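Local coordinates for protein peptidoglycan D,D-transpeptidase MrdA (Pseudomonas aeruginosa, PDB 7KIS) that probably cross-links the peptide stems of peptidoglycan during cell-wall synthesis, as a penicillin-binding serine D,D-transpeptidase of the MrdA (PBP2) subfamily, at residues A[255-259]-A[602-606]; A[414-418]-A[475-481]. Residues are numbered along the deposited sequence.

Both contacts flank the five-stranded antiparallel sheet of the transpeptidase fold, and strand 280-286 touches side chains of each. Contact 1 pairs two helices, 253-263 and 591-607, the first and nearly the last large elements of that fold; it is partly buried, its side-chain contacts are apolar, and no hydrogen bond links its segments. Contact 2 joins two loop segments, 414-418 and 475-481, in a buried setting; one backbone bond and the D417 carboxylate tie them together, while H479 also bonds to the backbone of G278 and V280. It buries nearly twice the area, 507 against 271 Å². The centres lie about 20 Å apart, and the two sets do not touch.

Contact 1: residues A[255-259]-A[602-606]; sequences LQEAA and VMDAW
Two helices of the penicillin-binding transpeptidase fold, one N-terminal and one C-terminal, pack roughly antiparallel beside its central antiparallel sheet. Segments 255-259 and 602-606 are both helical, with axes 9.3 Å apart at closest approach and 151° between their N-to-C directions; A259 pairs with V602 (CA to CA 5.4 Å) and L255 with A605 (6.4 Å). V602, chi1 t, sets CG2 3.9 Å from A259 CB, and its side chain also reaches V581 of strand 579-585. M603 turns away from the helix pair toward I579 and V581 on the same strand. A605 points across, methyl against methyl, its CB 3.8 Å from A258 CB. W606, chi1 t, lays its indole by L281 and I579. L255, with chi1 t and chi2 p, fills the space between V602, A605 and W606: its CD1 lies 4.0 Å from A605 CB, 3.7 Å from W606 CB and, closest of all, 3.4 Å from V602 O.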
loop_
_atom_site.group_PDB
_atom_site.type_symbol
_atom_site.label_atom_id
_atom_site.label_comp_id
_atom_site.label_asym_id
_atom_site.label_seq_id
_atom_site.Cartn_x
_atom_site.Cartn_y
_atom_site.Cartn_z
ATOM N N LEU A 255 -1.692 -15.870 -2.229
ATOM C CA LEU A 255 -0.713 -14.795 -2.206
ATOM C C LEU A 255 -0.651 -14.090 -0.856
ATOM O O LEU A 255 0.423 -13.620 -0.464
ATOM C CB LEU A 255 -1.040 -13.775 -3.301
ATOM C CG LEU A 255 0.068 -12.816 -3.727
ATOM C CD1 LEU A 255 1.055 -13.526 -4.635
ATOM C CD2 LEU A 255 -0.526 -11.599 -4.418
ATOM N N GLN A 256 -1.776 -14.001 -0.138
ATOM C CA GLN A 256 -1.751 -13.461 1.221
ATOM C C GLN A 256 -0.925 -14.333 2.161
ATOM O O GLN A 256 -0.171 -13.816 2.994
ATOM C CB GLN A 256 -3.177 -13.312 1.752
ATOM C CG GLN A 256 -3.300 -12.489 3.023
ATOM C CD GLN A 256 -3.698 -11.054 2.749
ATOM O OE1 GLN A 256 -3.481 -10.537 1.654
ATOM N NE2 GLN A 256 -4.289 -10.403 3.744
ATOM N N GLU A 257 -1.055 -15.657 2.049
ATOM C CA GLU A 257 -0.256 -16.545 2.889
ATOM C C GLU A 257 1.206 -16.536 2.465
ATOM O O GLU A 257 2.103 -16.559 3.315
ATOM C CB GLU A 257 -0.827 -17.962 2.862
ATOM C CG GLU A 257 -1.733 -18.271 4.049
ATOM C CD GLU A 257 -1.602 -19.702 4.535
ATOM O OE1 GLU A 257 -2.589 -20.460 4.427
ATOM O OE2 GLU A 257 -0.513 -20.067 5.027
ATOM N N ALA A 258 1.467 -16.505 1.155
ATOM C CA ALA A 258 2.845 -16.481 0.678
ATOM C C ALA A 258 3.534 -15.177 1.051
ATOM O O ALA A 258 4.755 -15.151 1.238
ATOM C CB ALA A 258 2.886 -16.691 -0.835
ATOM N N ALA A 259 2.769 -14.090 1.166
ATOM C CA ALA A 259 3.348 -12.818 1.579
ATOM C C ALA A 259 3.711 -12.846 3.060
ATOM O O ALA A 259 4.799 -12.404 3.449
ATOM C CB ALA A 259 2.384 -11.675 1.271
ATOM N N VAL A 602 6.995 -12.570 -3.089
ATOM C CA VAL A 602 5.587 -12.275 -3.335
ATOM C C VAL A 602 5.295 -12.250 -4.830
ATOM O O VAL A 602 4.285 -12.799 -5.288
ATOM C CB VAL A 602 5.199 -10.946 -2.658
ATOM C CG1 VAL A 602 3.781 -10.550 -3.030
ATOM C CG2 VAL A 602 5.353 -11.056 -1.149
ATOM N N MET A 603 6.170 -11.614 -5.616
ATOM C CA MET A 603 5.975 -11.587 -7.062
ATOM C C MET A 603 6.129 -12.973 -7.676
ATOM O O MET A 603 5.460 -13.285 -8.669
ATOM C CB MET A 603 6.947 -10.598 -7.706
ATOM C CG MET A 603 6.556 -9.136 -7.517
ATOM S SD MET A 603 7.696 -7.977 -8.305
ATOM C CE MET A 603 9.262 -8.762 -7.954
ATOM N N ASP A 604 7.004 -13.810 -7.114
ATOM C CA ASP A 604 7.183 -15.162 -7.637
ATOM C C ASP A 604 5.904 -15.977 -7.490
ATOM O O ASP A 604 5.478 -16.663 -8.425
ATOM C CB ASP A 604 8.341 -15.860 -6.922
ATOM C CG ASP A 604 9.634 -15.807 -7.712
ATOM O OD1 ASP A 604 9.666 -15.136 -8.764
ATOM O OD2 ASP A 604 10.620 -16.439 -7.278
ATOM N N ALA A 605 5.278 -15.912 -6.311
ATOM C CA ALA A 605 4.090 -16.717 -6.049
ATOM C C ALA A 605 2.946 -16.370 -6.995
ATOM O O ALA A 605 2.095 -17.222 -7.275
ATOM C CB ALA A 605 3.649 -16.541 -4.596
ATOM N N TRP A 606 2.904 -15.133 -7.491
ATOM C CA TRP A 606 1.842 -14.714 -8.397
ATOM C C TRP A 606 2.145 -15.028 -9.856
ATOM O O TRP A 606 1.213 -15.268 -10.632
ATOM C CB TRP A 606 1.583 -13.212 -8.242
ATOM C CG TRP A 606 0.371 -12.727 -8.980
ATOM C CD1 TRP A 606 0.349 -12.014 -10.144
ATOM C CD2 TRP A 606 -0.998 -12.920 -8.603
ATOM N NE1 TRP A 606 -0.947 -11.751 -10.515
ATOM C CE2 TRP A 606 -1.794 -12.297 -9.586
ATOM C CE3 TRP A 606 -1.629 -13.558 -7.531
ATOM C CZ2 TRP A 606 -3.186 -12.295 -9.529
ATOM C CZ3 TRP A 606 -3.012 -13.555 -7.476
ATOM C CH2 TRP A 606 -3.775 -12.927 -8.468
#

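Contact 2: residues A[414-418]-A[475-481]; sequences VALDM and WIRPHLA
Two loop segments of the transpeptidase domain, the second running into strand 481-484 at A481, lie side by side in the same direction, A415 facing P478 (CA to CA 4.6 Å) and L416 facing H479 (5.1 Å). Residues 475-479 are extended; 414-418 is bent at V414, L416 and D417. One backbone bond joins them, L416 N to P478 O at 2.7 Å. Where L480 (psi -53°) turns the second segment, D417, chi1 p, points across and accepts L480 N at OD1 (2.8 Å) and A481 N at OD2 (3.1 Å). One carboxylate bridging two successive amides thus pins the loop before helix 429-435 to the lead-in of strand 481-484, an outermost strand of the mixed sheet. OD2 also bonds Y211. E421 holds the amides of V414 and A415, while S250 OG serves the carbonyls of H479 and L480. V414 CG1 meets the edge of the W475 ring at CH2 (3.9 Å), and M418 CG lies 3.7 Å from L480 CD1. The indole NE1 is bound by R407 O. Helix 459-470 packs on V414 and W475, strand 280-286 on M418 and L480, and helix 206-210 on D417.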
loop_
_atom_site.group_PDB
_atom_site.type_symbol
_atom_site.label_atom_id
_atom_site.label_comp_id
_atom_site.label_asym_id
_atom_site.label_seq_id
_atom_site.Cartn_x
_atom_site.Cartn_y
_atom_site.Cartn_z
ATOM N N VAL A 414 -5.880 6.779 -0.808
ATOM C CA VAL A 414 -5.904 6.344 -2.195
ATOM C C VAL A 414 -6.995 5.308 -2.445
ATOM O O VAL A 414 -7.673 5.356 -3.472
ATOM C CB VAL A 414 -4.524 5.804 -2.633
ATOM C CG1 VAL A 414 -3.570 6.951 -2.898
ATOM C CG2 VAL A 414 -3.958 4.869 -1.579
ATOM N N ALA A 415 -7.172 4.366 -1.522
ATOM C CA ALA A 415 -8.008 3.204 -1.776
ATOM C C ALA A 415 -9.485 3.587 -1.811
ATOM O O ALA A 415 -9.896 4.653 -1.341
ATOM C CB ALA A 415 -7.772 2.131 -0.715
ATOM N N LEU A 416 -10.290 2.686 -2.374
ATOM C CA LEU A 416 -11.729 2.892 -2.476
ATOM C C LEU A 416 -12.471 2.463 -1.216
ATOM O O LEU A 416 -13.369 3.179 -0.759
ATOM C CB LEU A 416 -12.285 2.138 -3.688
ATOM C CG LEU A 416 -13.805 2.166 -3.868
ATOM C CD1 LEU A 416 -14.312 3.599 -3.978
ATOM C CD2 LEU A 416 -14.218 1.358 -5.085
ATOM N N ASP A 417 -12.114 1.316 -0.635
ATOM C CA ASP A 417 -12.890 0.717 0.447
ATOM C C ASP A 417 -11.979 0.187 1.558
ATOM O O ASP A 417 -11.972 -0.994 1.889
ATOM C CB ASP A 417 -13.780 -0.400 -0.096
ATOM C CG ASP A 417 -13.041 -1.323 -1.049
ATOM O OD1 ASP A 417 -11.796 -1.373 -0.988
ATOM O OD2 ASP A 417 -13.708 -1.998 -1.861
ATOM N N MET A 418 -11.189 1.078 2.152
ATOM C CA MET A 418 -10.321 0.728 3.270
ATOM C C MET A 418 -10.656 1.622 4.456
ATOM O O MET A 418 -10.498 2.845 4.380
ATOM C CB MET A 418 -8.849 0.860 2.882
ATOM C CG MET A 418 -8.365 -0.264 1.979
ATOM S SD MET A 418 -6.592 -0.223 1.660
ATOM C CE MET A 418 -6.431 -1.548 0.467
ATOM N N TRP A 475 -5.279 6.244 -13.622
ATOM C CA TRP A 475 -5.592 6.266 -12.200
ATOM C C TRP A 475 -6.800 5.374 -11.946
ATOM O O TRP A 475 -7.914 5.684 -12.380
ATOM C CB TRP A 475 -5.858 7.693 -11.730
ATOM C CG TRP A 475 -4.852 8.202 -10.749
ATOM C CD1 TRP A 475 -3.887 9.138 -10.975
ATOM C CD2 TRP A 475 -4.713 7.806 -9.379
ATOM N NE1 TRP A 475 -3.155 9.351 -9.833
ATOM C CE2 TRP A 475 -3.642 8.544 -8.838
ATOM C CE3 TRP A 475 -5.390 6.898 -8.557
ATOM C CZ2 TRP A 475 -3.231 8.403 -7.515
ATOM C CZ3 TRP A 475 -4.979 6.759 -7.244
ATOM C CH2 TRP A 475 -3.910 7.508 -6.736
ATOM N N ILE A 476 -6.577 4.270 -11.239
ATOM C CA ILE A 476 -7.646 3.420 -10.731
ATOM C C ILE A 476 -7.340 3.133 -9.270
ATOM O O ILE A 476 -6.272 2.597 -8.949
ATOM C CB ILE A 476 -7.770 2.106 -11.521
ATOM C CG1 ILE A 476 -7.919 2.385 -13.019
ATOM C CG2 ILE A 476 -8.943 1.284 -11.006
ATOM C CD1 ILE A 476 -7.562 1.207 -13.896
ATOM N N ARG A 477 -8.273 3.484 -8.392
ATOM C CA ARG A 477 -8.028 3.377 -6.964
ATOM C C ARG A 477 -7.974 1.911 -6.541
ATOM O O ARG A 477 -8.731 1.086 -7.063
ATOM C CB ARG A 477 -9.114 4.111 -6.181
ATOM C CG ARG A 477 -9.185 5.596 -6.493
ATOM C CD ARG A 477 -9.972 6.356 -5.440
ATOM N NE ARG A 477 -9.666 7.783 -5.470
ATOM C CZ ARG A 477 -10.127 8.665 -4.591
ATOM N NH1 ARG A 477 -10.924 8.271 -3.606
ATOM N NH2 ARG A 477 -9.793 9.945 -4.697
ATOM N N PRO A 478 -7.091 1.555 -5.610
ATOM C CA PRO A 478 -7.106 0.191 -5.075
ATOM C C PRO A 478 -8.418 -0.083 -4.358
ATOM O O PRO A 478 -9.050 0.820 -3.806
ATOM C CB PRO A 478 -5.920 0.170 -4.102
ATOM C CG PRO A 478 -5.083 1.356 -4.470
ATOM C CD PRO A 478 -6.031 2.378 -5.007
ATOM N N HIS A 479 -8.827 -1.348 -4.371
ATOM C CA HIS A 479 -10.074 -1.728 -3.728
ATOM C C HIS A 479 -10.011 -3.197 -3.347
ATOM O O HIS A 479 -9.525 -4.025 -4.123
ATOM C CB HIS A 479 -11.281 -1.460 -4.639
ATOM C CG HIS A 479 -11.138 -2.025 -6.019
ATOM N ND1 HIS A 479 -11.876 -3.102 -6.461
ATOM C CD2 HIS A 479 -10.352 -1.655 -7.058
ATOM C CE1 HIS A 479 -11.546 -3.376 -7.711
ATOM N NE2 HIS A 479 -10.623 -2.513 -8.097
ATOM N N LEU A 480 -10.507 -3.510 -2.151
ATOM C CA LEU A 480 -10.578 -4.896 -1.705
ATOM C C LEU A 480 -11.798 -5.596 -2.291
ATOM O O LEU A 480 -11.679 -6.668 -2.893
ATOM C CB LEU A 480 -10.606 -4.953 -0.176
ATOM C CG LEU A 480 -9.375 -4.385 0.533
ATOM C CD1 LEU A 480 -9.758 -3.722 1.846
ATOM C CD2 LEU A 480 -8.352 -5.481 0.765
ATOM N N ALA A 481 -12.978 -5.007 -2.111
ATOM C CA ALA A 481 -14.215 -5.577 -2.625
ATOM C C ALA A 481 -14.192 -5.668 -4.144
ATOM O O ALA A 481 -14.315 -4.651 -4.835
ATOM C CB ALA A 481 -15.415 -4.749 -2.166
#